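PDB 4HIZ: endosialidase from Enterobacteria phage phi92, which hydrolyses polysialic acid from within the polymer, probably cutting both alpha-2,8 and alpha-2,9 linkages between the sialic acids of the host capsule. Local coordinates for residues 80-83 and 84-87; 455-458 and 459-462; 616-620 and 621-625; 634-637 and 638-641. All coordinates share one frame; numbering follows the deposited sequence.

Contact 1. Residues 80-83 and 84-87. With CA (calcium ion), chain B.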
ATOM      1  N   PRO A  80      -7.404  -8.519  -4.719  1.00 10.08           N
ATOM      2  CA  PRO A  80      -8.384  -8.715  -5.812  1.00  9.64           C
ATOM      3  C   PRO A  80      -8.579 -10.183  -6.156  1.00 10.09           C
ATOM      4  O   PRO A  80      -9.400 -10.502  -7.022  1.00 10.50           O
ATOM      5  CB  PRO A  80      -7.741  -7.984  -6.998  1.00 12.18           C
ATOM      6  CG  PRO A  80      -6.256  -8.118  -6.729  1.00 12.40           C
ATOM      7  CD  PRO A  80      -6.080  -8.092  -5.218  1.00 11.15           C
ATOM      8  N   PHE A  81      -7.856 -11.060  -5.476  1.00  9.43           N
ATOM      9  CA  PHE A  81      -8.169 -12.482  -5.643  1.00  8.94           C
ATOM     10  C   PHE A  81      -9.512 -12.796  -5.025  1.00  9.91           C
ATOM     11  O   PHE A  81     -10.072 -12.012  -4.225  1.00 10.28           O
ATOM     12  CB  PHE A  81      -7.088 -13.360  -4.979  1.00  9.35           C
ATOM     13  CG  PHE A  81      -5.808 -13.417  -5.771  1.00 10.32           C
ATOM     14  CD1 PHE A  81      -5.636 -14.337  -6.799  1.00 11.26           C
ATOM     15  CD2 PHE A  81      -4.775 -12.529  -5.510  1.00 11.12           C
ATOM     16  CE1 PHE A  81      -4.421 -14.397  -7.540  1.00 11.87           C
ATOM     17  CE2 PHE A  81      -3.573 -12.570  -6.234  1.00 12.20           C
ATOM     18  CZ  PHE A  81      -3.391 -13.508  -7.254  1.00 11.83           C
ATOM     19  N   TYR A  82     -10.051 -13.954  -5.409  1.00  9.78           N
ATOM     20  CA  TYR A  82     -11.252 -14.473  -4.762  1.00  9.69           C
ATOM     21  C   TYR A  82     -10.741 -15.155  -3.484  1.00 10.20           C
ATOM     22  O   TYR A  82     -10.233 -16.288  -3.526  1.00 10.91           O
ATOM     23  CB  TYR A  82     -11.973 -15.475  -5.717  1.00  9.85           C
ATOM     24  CG  TYR A  82     -13.408 -15.734  -5.300  1.00 10.27           C
ATOM     25  CD1 TYR A  82     -13.712 -16.552  -4.198  1.00 10.76           C
ATOM     26  CD2 TYR A  82     -14.480 -15.183  -6.035  1.00 10.94           C
ATOM     27  CE1 TYR A  82     -15.040 -16.776  -3.820  1.00 11.71           C
ATOM     28  CE2 TYR A  82     -15.792 -15.392  -5.651  1.00 11.40           C
ATOM     29  CZ  TYR A  82     -16.077 -16.183  -4.552  1.00 11.78           C
ATOM     30  OH  TYR A  82     -17.395 -16.374  -4.202  1.00 11.77           O
ATOM     31  N   ASN A  83     -10.820 -14.441  -2.364  1.00  9.47           N
ATOM     32  CA  ASN A  83     -10.252 -14.899  -1.088  1.00  9.57           C
ATOM     33  C   ASN A  83     -11.401 -15.410  -0.256  1.00 11.13           C
ATOM     34  O   ASN A  83     -12.241 -14.623   0.197  1.00 10.71           O
ATOM     35  CB  ASN A  83      -9.588 -13.725  -0.362  1.00 10.06           C
ATOM     36  CG  ASN A  83      -8.454 -13.144  -1.172  1.00 11.04           C
ATOM     37  OD1 ASN A  83      -7.603 -13.896  -1.676  1.00 11.03           O
ATOM     38  ND2 ASN A  83      -8.418 -11.802  -1.308  1.00 11.86           N
ATOM     39  N   ALA A  84     -11.416 -16.723   0.008  1.00 10.09           N
ATOM     40  CA  ALA A  84     -12.581 -17.287   0.657  1.00  9.22           C
ATOM     41  C   ALA A  84     -12.236 -18.606   1.351  1.00  9.86           C
ATOM     42  O   ALA A  84     -11.115 -19.095   1.248  1.00  9.62           O
ATOM     43  CB  ALA A  84     -13.711 -17.501  -0.421  1.00  9.74           C
ATOM     44  N   TRP A  85     -13.221 -19.128   2.062  1.00 10.16           N
ATOM     45  CA  TRP A  85     -13.123 -20.465   2.709  1.00 10.34           C
ATOM     46  C   TRP A  85     -12.023 -20.570   3.775  1.00 10.29           C
ATOM     47  O   TRP A  85     -11.065 -21.360   3.611  1.00 10.97           O
ATOM     48  CB  TRP A  85     -12.925 -21.595   1.647  1.00 11.06           C
ATOM     49  CG  TRP A  85     -13.936 -21.499   0.513  1.00 11.03           C
ATOM     50  CD1 TRP A  85     -15.272 -21.851   0.540  1.00 11.64           C
ATOM     51  CD2 TRP A  85     -13.667 -21.014  -0.803  1.00 11.28           C
ATOM     52  NE1 TRP A  85     -15.845 -21.574  -0.692  1.00 12.38           N
ATOM     53  CE2 TRP A  85     -14.880 -21.077  -1.536  1.00 12.20           C
ATOM     54  CE3 TRP A  85     -12.504 -20.570  -1.451  1.00 11.54           C
ATOM     55  CZ2 TRP A  85     -14.981 -20.637  -2.871  1.00 12.06           C
ATOM     56  CZ3 TRP A  85     -12.604 -20.133  -2.794  1.00 11.89           C
ATOM     57  CH2 TRP A  85     -13.834 -20.214  -3.498  1.00 11.56           C
ATOM     58  N   THR A  86     -12.162 -19.837   4.881  1.00  9.60           N
ATOM     59  CA  THR A  86     -11.375 -20.232   6.059  1.00  9.47           C
ATOM     60  C   THR A  86     -11.858 -21.598   6.582  1.00 10.13           C
ATOM     61  O   THR A  86     -11.093 -22.257   7.275  1.00 11.00           O
ATOM     62  CB  THR A  86     -11.492 -19.239   7.210  1.00 10.27           C
ATOM     63  OG1 THR A  86     -12.860 -19.195   7.623  1.00 11.37           O
ATOM     64  CG2 THR A  86     -11.012 -17.802   6.757  1.00 10.92           C
ATOM     65  N   GLN A  87     -13.083 -22.021   6.233  1.00  9.46           N
ATOM     66  CA  GLN A  87     -13.621 -23.306   6.773  1.00  9.77           C
ATOM     67  C   GLN A  87     -12.636 -24.449   6.535  1.00 10.73           C
ATOM     68  O   GLN A  87     -12.060 -24.550   5.447  1.00 10.72           O
ATOM     69  CB  GLN A  87     -14.987 -23.667   6.134  1.00 10.87           C
ATOM     70  CG  GLN A  87     -14.901 -23.846   4.648  1.00 12.10           C
ATOM     71  CD  GLN A  87     -16.246 -24.253   3.997  1.00 12.20           C
ATOM     72  OE1 GLN A  87     -16.489 -23.938   2.833  1.00 12.52           O
ATOM     73  NE2 GLN A  87     -17.097 -24.976   4.739  1.00 13.87           N
TER
HETATM   74 CA    CA B 823     -11.139 -10.050  -3.014  1.00 16.23          CA
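Tyr82, Ala84 and Trp85 meet where strand 82-84 of the beta-propeller runs out into the loop leading to strand 91-93. The tight part is a small apolar wedge. CE1 of Tyr82 lies 3.7 Å from CB of Ala84, and the same CE1 is 3.7 Å from CH2 of Trp85, the CD1-CE1 bond of the phenol serving both neighbours. The methyl of Ala84 also rises against one face of the indole, out toward its rim. Trp85 has a positive phi (63°) that swings the chain off the strand, and its CG, set beside the backbone N, carries the indole back over Ala84.

Looser is the meeting of the two aromatics themselves. Their planes are within 23° of parallel, but the rings have slid apart, with 5.5 Å between the Tyr82 centroid and that of the six-membered ring of Trp85, and they barely overlap. All the touching residues are buried, though an ethanediol, probably from the crystallisation liquor, lies about 4 Å from the Trp85 side chain. Met102, Met149 and Val474 pack on Trp85, while Tyr82 OH is hydrogen-bonded to His107.

The Asn83 amide lies at a metal site instead: its ND2 bonds to Thr79 OG1 and to OD1 of Asp516, whose OD2 binds the calcium, and Phe81 O reaches the same calcium at 2.5 Å.

Contact 2. Residues 455-458 and 459-462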
ATOM      1  N   TRP A 455     -31.157 -17.802  17.900  1.00 13.19           N
ATOM      2  CA  TRP A 455     -30.105 -17.286  17.031  1.00 13.11           C
ATOM      3  C   TRP A 455     -30.087 -15.757  17.036  1.00 13.26           C
ATOM      4  O   TRP A 455     -31.133 -15.104  16.860  1.00 13.40           O
ATOM      5  CB  TRP A 455     -30.361 -17.734  15.596  1.00 12.52           C
ATOM      6  CG  TRP A 455     -30.157 -19.220  15.312  1.00 12.92           C
ATOM      7  CD1 TRP A 455     -31.139 -20.176  15.079  1.00 13.84           C
ATOM      8  CD2 TRP A 455     -28.908 -19.863  15.088  1.00 12.29           C
ATOM      9  NE1 TRP A 455     -30.549 -21.380  14.772  1.00 14.07           N
ATOM     10  CE2 TRP A 455     -29.185 -21.215  14.752  1.00 13.00           C
ATOM     11  CE3 TRP A 455     -27.581 -19.429  15.131  1.00 12.18           C
ATOM     12  CZ2 TRP A 455     -28.178 -22.130  14.453  1.00 12.65           C
ATOM     13  CZ3 TRP A 455     -26.577 -20.320  14.836  1.00 12.52           C
ATOM     14  CH2 TRP A 455     -26.871 -21.676  14.503  1.00 12.36           C
ATOM     15  N   PHE A 456     -28.900 -15.196  17.266  1.00 12.31           N
ATOM     16  CA  PHE A 456     -28.712 -13.752  17.262  1.00 11.25           C
ATOM     17  C   PHE A 456     -28.044 -13.319  15.961  1.00 11.07           C
ATOM     18  O   PHE A 456     -26.957 -13.784  15.642  1.00 11.50           O
ATOM     19  CB  PHE A 456     -27.771 -13.359  18.414  1.00 11.95           C
ATOM     20  CG  PHE A 456     -28.317 -13.654  19.794  1.00 13.29           C
ATOM     21  CD1 PHE A 456     -29.054 -12.679  20.478  1.00 14.12           C
ATOM     22  CD2 PHE A 456     -28.009 -14.858  20.445  1.00 14.94           C
ATOM     23  CE1 PHE A 456     -29.545 -12.916  21.764  1.00 14.71           C
ATOM     24  CE2 PHE A 456     -28.491 -15.107  21.730  1.00 15.35           C
ATOM     25  CZ  PHE A 456     -29.240 -14.140  22.393  1.00 15.65           C
ATOM     26  N   ASN A 457     -28.698 -12.422  15.222  1.00 10.45           N
ATOM     27  CA  ASN A 457     -28.069 -11.747  14.078  1.00 10.85           C
ATOM     28  C   ASN A 457     -27.125 -10.684  14.642  1.00 11.86           C
ATOM     29  O   ASN A 457     -27.587  -9.681  15.229  1.00 12.13           O
ATOM     30  CB  ASN A 457     -29.192 -11.127  13.219  1.00 11.16           C
ATOM     31  CG  ASN A 457     -28.680 -10.361  11.999  1.00 11.76           C
ATOM     32  OD1 ASN A 457     -27.519 -10.523  11.516  1.00 13.48           O
ATOM     33  ND2 ASN A 457     -29.534  -9.496  11.506  1.00  9.57           N
ATOM     34  N   ILE A 458     -25.817 -10.937  14.518  1.00 11.16           N
ATOM     35  CA  ILE A 458     -24.788 -10.105  15.168  1.00 11.30           C
ATOM     36  C   ILE A 458     -24.061  -9.142  14.208  1.00 11.32           C
ATOM     37  O   ILE A 458     -23.406  -8.187  14.659  1.00 12.17           O
ATOM     38  CB  ILE A 458     -23.736 -10.993  15.848  1.00 12.01           C
ATOM     39  CG1 ILE A 458     -23.264 -12.129  14.907  1.00 12.02           C
ATOM     40  CG2 ILE A 458     -24.362 -11.629  17.091  1.00 14.08           C
ATOM     41  CD1 ILE A 458     -21.922 -12.753  15.367  1.00 12.91           C
ATOM     42  N   THR A 459     -24.155  -9.409  12.901  1.00 11.26           N
ATOM     43  CA  THR A 459     -23.542  -8.539  11.876  1.00 12.03           C
ATOM     44  C   THR A 459     -24.145  -8.925  10.529  1.00 11.98           C
ATOM     45  O   THR A 459     -24.659 -10.037  10.397  1.00 12.26           O
ATOM     46  CB  THR A 459     -21.980  -8.674  11.833  1.00 12.51           C
ATOM     47  OG1 THR A 459     -21.475  -7.924  10.721  1.00 13.73           O
ATOM     48  CG2 THR A 459     -21.556 -10.137  11.648  1.00 12.78           C
ATOM     49  N   ASP A 460     -24.150  -7.996   9.565  1.00 11.22           N
ATOM     50  CA  ASP A 460     -24.629  -8.286   8.219  1.00 10.99           C
ATOM     51  C   ASP A 460     -23.506  -8.032   7.221  1.00 11.51           C
ATOM     52  O   ASP A 460     -22.816  -6.983   7.289  1.00 12.99           O
ATOM     53  CB  ASP A 460     -25.766  -7.329   7.810  1.00 11.92           C
ATOM     54  CG  ASP A 460     -27.119  -7.635   8.474  1.00 12.91           C
ATOM     55  OD1 ASP A 460     -27.247  -8.636   9.205  1.00 12.51           O
ATOM     56  OD2 ASP A 460     -28.075  -6.847   8.221  1.00 13.63           O
ATOM     57  N   GLN A 461     -23.392  -8.931   6.254  1.00 10.34           N
ATOM     58  CA  GLN A 461     -22.391  -8.893   5.193  1.00  9.99           C
ATOM     59  C   GLN A 461     -23.052  -8.430   3.891  1.00 10.97           C
ATOM     60  O   GLN A 461     -24.245  -8.099   3.878  1.00 11.46           O
ATOM     61  CB  GLN A 461     -21.817 -10.314   5.013  1.00 10.73           C
ATOM     62  CG  GLN A 461     -20.691 -10.580   6.019  1.00 11.41           C
ATOM     63  CD  GLN A 461     -21.081 -10.269   7.456  1.00 13.16           C
ATOM     64  OE1 GLN A 461     -21.885 -11.005   8.078  1.00 14.37           O
ATOM     65  NE2 GLN A 461     -20.507  -9.178   8.012  1.00 12.69           N
ATOM     66  N   ILE A 462     -22.287  -8.466   2.806  1.00 10.53           N
ATOM     67  CA  ILE A 462     -22.816  -8.179   1.469  1.00 10.35           C
ATOM     68  C   ILE A 462     -22.582  -9.377   0.545  1.00 10.05           C
ATOM     69  O   ILE A 462     -21.499  -9.954   0.520  1.00 10.94           O
ATOM     70  CB  ILE A 462     -22.115  -6.915   0.873  1.00 10.65           C
ATOM     71  CG1 ILE A 462     -22.561  -5.655   1.638  1.00 10.92           C
ATOM     72  CG2 ILE A 462     -22.398  -6.774  -0.657  1.00 10.16           C
ATOM     73  CD1 ILE A 462     -21.638  -4.423   1.342  1.00 11.09           C
TER
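Asn457 and Asp460 bring an amide and a carboxylate close together on one side of strand 456-460, which runs between strands 61-64 and 435-442 in the propeller range of the chain. Asn457 CG is 3.6 Å from OD1 of Asp460; the two side chains cross at about a right angle, yet their flat ends are nearly coplanar, 15° apart. The backbone explains why residues three apart share a side. Ile458 has a helix-like psi, and both it and Thr459 bond through their backbones to Thr436, consistent with a beta bulge. The kink has a cost: Thr459 N is buried without a partner in the model.

A clear hydrogen bond lies on the other side of the strand. Gln461 NE2 donates to Thr459 OG1 over 3.1 Å, nearly straight at 163° and close to the plane of its own amide. With chi1 of 173°, Thr459 sets this hydroxyl anti to its nitrogen and within reach of the amide, whose OE1 goes on to Thr436.

Apolar contact is slight here: CG1 of Ile458 comes to 4.2 Å from CG2 of Thr459, with Phe69 and Leu73 packing against these two residues.

The charge of Asp460 is answered across the trimer. Its OD2 forms a salt bridge with Arg532 of the second subunit, which would probably stabilise the ionised carboxylate, so the carboxylate next to Asn457 ties two subunits together.

Contact 3. Residues 616-620 and 621-625; sequences GETPY and TTDGS. With EDO (1,2-ethanediol), chain Q.
Thr618 OG1 donates a very short hydrogen bond to Asp623 OD2, 2.5 Å long, the two side chains crossing at about a right angle. The threonine hydroxyl sits between its own N and carbonyl carbon (chi1 59°), turned in over the loop that joins strand 610-614 to strand 626-630. Asp623 reaches it with chi1 at -131°, off the staggered positions, consistent with the carboxylate being held there by the bond and the loop.

Next comes the backbone. Asp623 N donates to Tyr620 O over 2.9 Å, with the donor well above the carbonyl plane rather than on a lone pair; Gly624 N adds a weak, bent bond to the same oxygen. This closes a type I beta turn with Thr621 and Thr622 at its corners. Just ahead is an inverse gamma turn centred on Pro619, with a weak bond from Tyr620 N to Thr618 O; Thr618 OG1 lies at the edge of the Tyr620 ring, in its plane. At the mouth of the loop Gly616 CA makes a C-H...O contact to Asp623 O, 3.2 Å away, and a water accepts from Glu617 N while donating to Asp623 O.

Farther out, an ethanediol, probably from the crystallisation liquor, donates to Pro619 O. On the flank, Glu617 O is hydrogen-bonded to Lys589 of the third subunit.

If Asp623 is ionised, as is likely, the Thr618 hydroxyl would help to stabilise its charge; the bond's length is short enough to be treated with caution, but it still links the two arms of the loop.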
ATOM      1  N   GLY A 616      29.717   2.804 -23.787  1.00 11.99           N
ATOM      2  CA  GLY A 616      29.757   3.988 -22.932  1.00 12.75           C
ATOM      3  C   GLY A 616      28.350   4.443 -22.552  1.00 12.74           C
ATOM      4  O   GLY A 616      27.356   3.761 -22.819  1.00 12.82           O
ATOM      5  N   GLU A 617      28.271   5.614 -21.932  1.00 13.37           N
ATOM      6  CA  GLU A 617      27.050   6.032 -21.262  0.78 14.61           C
ATOM      7  C   GLU A 617      25.990   6.578 -22.228  1.00 15.02           C
ATOM      8  O   GLU A 617      24.785   6.544 -21.924  1.00 16.08           O
ATOM      9  CB  GLU A 617      27.394   7.052 -20.145  0.78 16.39           C
ATOM     10  CG  GLU A 617      26.176   7.456 -19.301  0.78 19.77           C
ATOM     11  CD  GLU A 617      26.499   8.158 -17.960  0.78 24.93           C
ATOM     12  OE1 GLU A 617      27.466   7.803 -17.237  0.78 19.93           O
ATOM     13  OE2 GLU A 617      25.726   9.068 -17.607  0.78 33.75           O
ATOM     14  N   THR A 618      26.431   7.032 -23.400  1.00 15.25           N
ATOM     15  CA  THR A 618      25.516   7.611 -24.382  1.00 16.97           C
ATOM     16  C   THR A 618      25.762   7.000 -25.767  1.00 16.99           C
ATOM     17  O   THR A 618      26.853   6.472 -26.017  1.00 18.14           O
ATOM     18  CB  THR A 618      25.726   9.143 -24.471  1.00 19.18           C
ATOM     19  OG1 THR A 618      27.089   9.436 -24.840  1.00 20.09           O
ATOM     20  CG2 THR A 618      25.426   9.806 -23.115  1.00 21.27           C
ATOM     21  N   PRO A 619      24.776   7.106 -26.687  1.00 16.18           N
ATOM     22  CA  PRO A 619      24.897   6.425 -27.977  1.00 15.89           C
ATOM     23  C   PRO A 619      25.703   7.184 -29.032  1.00 15.64           C
ATOM     24  O   PRO A 619      25.263   7.377 -30.165  1.00 16.55           O
ATOM     25  CB  PRO A 619      23.429   6.246 -28.417  1.00 16.68           C
ATOM     26  CG  PRO A 619      22.703   7.400 -27.779  1.00 17.90           C
ATOM     27  CD  PRO A 619      23.406   7.599 -26.443  1.00 17.88           C
ATOM     28  N   TYR A 620      26.917   7.547 -28.675  1.00 15.19           N
ATOM     29  CA  TYR A 620      27.789   8.320 -29.573  1.00 16.59           C
ATOM     30  C   TYR A 620      29.157   7.691 -29.538  1.00 16.34           C
ATOM     31  O   TYR A 620      29.583   7.257 -28.484  1.00 15.27           O
ATOM     32  CB  TYR A 620      27.917   9.771 -29.093  1.00 18.80           C
ATOM     33  CG  TYR A 620      26.593  10.460 -29.025  1.00 22.35           C
ATOM     34  CD1 TYR A 620      25.939  10.866 -30.190  1.00 24.70           C
ATOM     35  CD2 TYR A 620      25.977  10.690 -27.809  1.00 25.28           C
ATOM     36  CE1 TYR A 620      24.711  11.482 -30.137  1.00 28.07           C
ATOM     37  CE2 TYR A 620      24.727  11.306 -27.746  1.00 28.71           C
ATOM     38  CZ  TYR A 620      24.108  11.696 -28.913  1.00 32.16           C
ATOM     39  OH  TYR A 620      22.878  12.306 -28.860  1.00 38.55           O
ATOM     40  N   THR A 621      29.846   7.639 -30.676  1.00 17.49           N
ATOM     41  CA  THR A 621      31.148   6.976 -30.700  1.00 18.94           C
ATOM     42  C   THR A 621      32.197   7.733 -29.887  1.00 19.01           C
ATOM     43  O   THR A 621      33.248   7.186 -29.561  1.00 20.63           O
ATOM     44  CB  THR A 621      31.663   6.786 -32.133  1.00 21.81           C
ATOM     45  OG1 THR A 621      31.755   8.062 -32.759  1.00 22.56           O
ATOM     46  CG2 THR A 621      30.687   5.937 -32.929  1.00 22.86           C
ATOM     47  N   THR A 622      31.925   8.987 -29.564  1.00 18.23           N
ATOM     48  CA  THR A 622      32.833   9.725 -28.689  1.00 19.77           C
ATOM     49  C   THR A 622      32.756   9.222 -27.233  1.00 17.44           C
ATOM     50  O   THR A 622      33.635   9.523 -26.411  1.00 18.39           O
ATOM     51  CB  THR A 622      32.528  11.206 -28.716  1.00 25.46           C
ATOM     52  OG1 THR A 622      31.128  11.367 -28.529  1.00 25.98           O
ATOM     53  CG2 THR A 622      32.925  11.793 -30.083  1.00 28.43           C
ATOM     54  N   ASP A 623      31.742   8.424 -26.917  1.00 15.19           N
ATOM     55  CA  ASP A 623      31.570   7.929 -25.550  1.00 15.53           C
ATOM     56  C   ASP A 623      31.828   6.439 -25.416  1.00 13.90           C
ATOM     57  O   ASP A 623      31.929   5.939 -24.296  1.00 12.94           O
ATOM     58  CB  ASP A 623      30.150   8.184 -25.064  1.00 21.26           C
ATOM     59  CG  ASP A 623      30.107   8.812 -23.710  1.00 32.42           C
ATOM     60  OD1 ASP A 623      31.187   9.009 -23.099  1.00 39.11           O
ATOM     61  OD2 ASP A 623      28.974   9.095 -23.250  1.00 36.03           O
ATOM     62  N   GLY A 624      31.904   5.726 -26.538  1.00 13.09           N
ATOM     63  CA  GLY A 624      32.106   4.282 -26.465  1.00 12.20           C
ATOM     64  C   GLY A 624      31.861   3.612 -27.806  1.00 12.84           C
ATOM     65  O   GLY A 624      31.301   4.199 -28.737  1.00 14.40           O
ATOM     66  N   SER A 625      32.312   2.375 -27.930  0.73 12.32           N
ATOM     67  CA  SER A 625      31.923   1.558 -29.082  0.73 11.25           C
ATOM     68  C   SER A 625      30.414   1.316 -29.065  0.73 12.22           C
ATOM     69  O   SER A 625      29.789   1.318 -27.998  0.73 13.43           O
ATOM     70  CB  SER A 625      32.688   0.224 -29.065  0.73 11.30           C
ATOM     71  OG  SER A 625      32.429  -0.489 -27.874  0.73 11.80           O
TER
HETATM   72  C1  EDO Q 811      21.607   8.299 -31.507  1.00 36.28           C
HETATM   73  O1  EDO Q 811      23.014   8.080 -31.680  1.00 33.22           O
HETATM   74  C2  EDO Q 811      21.342   9.789 -31.331  1.00 41.23           C
HETATM   75  O2  EDO Q 811      21.853  10.492 -32.467  1.00 46.46           O
HETATM   76  O   HOH W   1      30.937   6.847 -21.380  1.00 20.13           O

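Contact 4. Residues 634-637 and 638-641; sequences HTYP and NRAI
The Tyr636 ring is sandwiched: the Arg639 guanidinium lies flat on one face, and CG2 of Thr635 sits over the opposite face toward its rim. Ring and guanidinium planes are only 10° apart, with 4.4 Å between the Tyr636 centroid and Arg639 CZ, an off-centre cation-pi stack. The overlap falls on the root of the ring: Arg639 NE is 3.6 Å from Tyr636 CB, and NH2 is 3.8 Å from CD1 of the same tyrosine. Both side chains leave with CG beside the backbone N and run side by side, the arginine extended from CG to NE. His634 works with its edge instead, ND1 accepting from Tyr636 N at 2.9 Å and 170°, in the imidazole plane, while its ring stacks on Tyr630.

A type II beta turn from Tyr636 to Arg639 brings the two residues to the same side and leads into strand 640-643 of a sheet with three antiparallel strands in this chain. Pro637 and Asn638 occupy the corners, Asn638 with the positive phi (70°) of the second corner.

Beyond the turn, Ala640 and Ile641 pair in a parallel ladder with a strand of the third subunit, and Asn638 packs on Gly624 of that chain.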
ATOM      1  N   HIS A 634      13.444   1.095 -40.762  1.00 14.30           N
ATOM      2  CA  HIS A 634      14.456   2.123 -40.894  1.00 14.12           C
ATOM      3  C   HIS A 634      14.580   2.605 -42.359  1.00 15.05           C
ATOM      4  O   HIS A 634      14.321   1.843 -43.288  1.00 15.97           O
ATOM      5  CB  HIS A 634      15.810   1.558 -40.444  1.00 13.92           C
ATOM      6  CG  HIS A 634      16.840   2.612 -40.203  1.00 14.49           C
ATOM      7  ND1 HIS A 634      17.566   3.195 -41.221  1.00 15.14           N
ATOM      8  CD2 HIS A 634      17.266   3.192 -39.053  1.00 14.83           C
ATOM      9  CE1 HIS A 634      18.383   4.102 -40.707  1.00 16.12           C
ATOM     10  NE2 HIS A 634      18.229   4.108 -39.391  1.00 15.87           N
ATOM     11  N   THR A 635      14.970   3.859 -42.561  1.00 16.33           N
ATOM     12  CA  THR A 635      15.307   4.340 -43.904  1.00 18.49           C
ATOM     13  C   THR A 635      16.172   3.363 -44.716  1.00 17.93           C
ATOM     14  O   THR A 635      15.960   3.188 -45.933  1.00 19.17           O
ATOM     15  CB  THR A 635      16.074   5.666 -43.792  1.00 22.14           C
ATOM     16  OG1 THR A 635      15.243   6.605 -43.122  1.00 22.60           O
ATOM     17  CG2 THR A 635      16.459   6.209 -45.172  1.00 24.33           C
ATOM     18  N   TYR A 636      17.154   2.754 -44.041  1.00 16.94           N
ATOM     19  CA  TYR A 636      17.997   1.718 -44.634  1.00 17.28           C
ATOM     20  C   TYR A 636      17.714   0.424 -43.877  1.00 16.65           C
ATOM     21  O   TYR A 636      18.380   0.097 -42.899  1.00 16.53           O
ATOM     22  CB  TYR A 636      19.473   2.107 -44.512  1.00 19.27           C
ATOM     23  CG  TYR A 636      19.749   3.456 -45.129  1.00 22.85           C
ATOM     24  CD1 TYR A 636      19.786   3.605 -46.508  1.00 27.70           C
ATOM     25  CD2 TYR A 636      19.976   4.577 -44.337  1.00 25.08           C
ATOM     26  CE1 TYR A 636      20.041   4.847 -47.095  1.00 33.16           C
ATOM     27  CE2 TYR A 636      20.222   5.829 -44.918  1.00 30.74           C
ATOM     28  CZ  TYR A 636      20.255   5.952 -46.293  1.00 36.14           C
ATOM     29  OH  TYR A 636      20.498   7.184 -46.865  1.00 42.05           O
ATOM     30  N   PRO A 637      16.694  -0.313 -44.312  1.00 17.01           N
ATOM     31  CA  PRO A 637      16.215  -1.426 -43.489  1.00 16.54           C
ATOM     32  C   PRO A 637      17.280  -2.496 -43.222  1.00 15.07           C
ATOM     33  O   PRO A 637      18.080  -2.844 -44.110  1.00 15.31           O
ATOM     34  CB  PRO A 637      15.089  -2.058 -44.345  1.00 18.30           C
ATOM     35  CG  PRO A 637      14.728  -1.036 -45.316  1.00 19.79           C
ATOM     36  CD  PRO A 637      15.894  -0.131 -45.536  1.00 18.13           C
ATOM     37  N   ASN A 638      17.278  -3.007 -42.000  1.00 12.99           N
ATOM     38  CA  ASN A 638      17.875  -4.318 -41.735  1.00 13.23           C
ATOM     39  C   ASN A 638      19.397  -4.354 -41.845  1.00 13.67           C
ATOM     40  O   ASN A 638      19.971  -5.437 -41.948  1.00 13.90           O
ATOM     41  CB  ASN A 638      17.253  -5.367 -42.666  1.00 15.06           C
ATOM     42  CG  ASN A 638      15.764  -5.466 -42.483  1.00 17.27           C
ATOM     43  OD1 ASN A 638      15.261  -5.146 -41.400  1.00 17.52           O
ATOM     44  ND2 ASN A 638      15.036  -5.899 -43.526  1.00 18.56           N
ATOM     45  N   ARG A 639      20.043  -3.185 -41.797  1.00 14.21           N
ATOM     46  CA  ARG A 639      21.513  -3.109 -41.685  1.00 15.00           C
ATOM     47  C   ARG A 639      21.975  -3.363 -40.251  1.00 13.52           C
ATOM     48  O   ARG A 639      21.246  -3.128 -39.297  1.00 13.51           O
ATOM     49  CB  ARG A 639      22.034  -1.714 -42.014  1.00 18.23           C
ATOM     50  CG  ARG A 639      21.810  -1.251 -43.432  1.00 22.71           C
ATOM     51  CD  ARG A 639      22.522   0.086 -43.624  1.00 27.38           C
ATOM     52  NE  ARG A 639      22.638   0.411 -45.030  1.00 31.13           N
ATOM     53  CZ  ARG A 639      23.088   1.573 -45.476  1.00 33.17           C
ATOM     54  NH1 ARG A 639      23.454   2.520 -44.612  1.00 35.51           N
ATOM     55  NH2 ARG A 639      23.156   1.797 -46.778  1.00 32.76           N
ATOM     56  N   ALA A 640      23.203  -3.817 -40.114  1.00 12.54           N
ATOM     57  CA  ALA A 640      23.853  -3.795 -38.801  1.00 12.15           C
ATOM     58  C   ALA A 640      25.168  -3.063 -38.979  1.00 12.40           C
ATOM     59  O   ALA A 640      25.874  -3.290 -39.968  1.00 13.01           O
ATOM     60  CB  ALA A 640      24.124  -5.217 -38.332  1.00 12.11           C
ATOM     61  N   ILE A 641      25.499  -2.154 -38.047  1.00 12.42           N
ATOM     62  CA  ILE A 641      26.747  -1.436 -38.157  1.00 13.07           C
ATOM     63  C   ILE A 641      27.467  -1.451 -36.820  1.00 12.56           C
ATOM     64  O   ILE A 641      26.882  -1.102 -35.779  1.00 12.43           O
ATOM     65  CB  ILE A 641      26.511   0.051 -38.550  1.00 14.51           C
ATOM     66  CG1 ILE A 641      25.620   0.135 -39.788  1.00 18.68           C
ATOM     67  CG2 ILE A 641      27.844   0.775 -38.795  1.00 13.62           C
ATOM     68  CD1 ILE A 641      25.144   1.558 -40.066  1.00 23.04           C
TER

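The four contacts fall into two pairs. Contacts 1 and 2 lie in the propeller range, centres 19 Å apart; contacts 3 and 4, also 19 Å apart between centres, lie in the C-terminal range, and contacts 2 and 3 are separated by 69 Å between centres. Within one chain contacts 3 and 4 do not touch, their nearest atoms about 8 Å apart, but the trimer joins them: Gly624 of contact 3 packs against Asn638 of contact 4 in a neighbouring subunit. Contact 1 alone holds a calcium ligand, and its Tyr82 side chain is about 12 Å from a bound sialic acid. All four contacts lie against a neighbouring subunit.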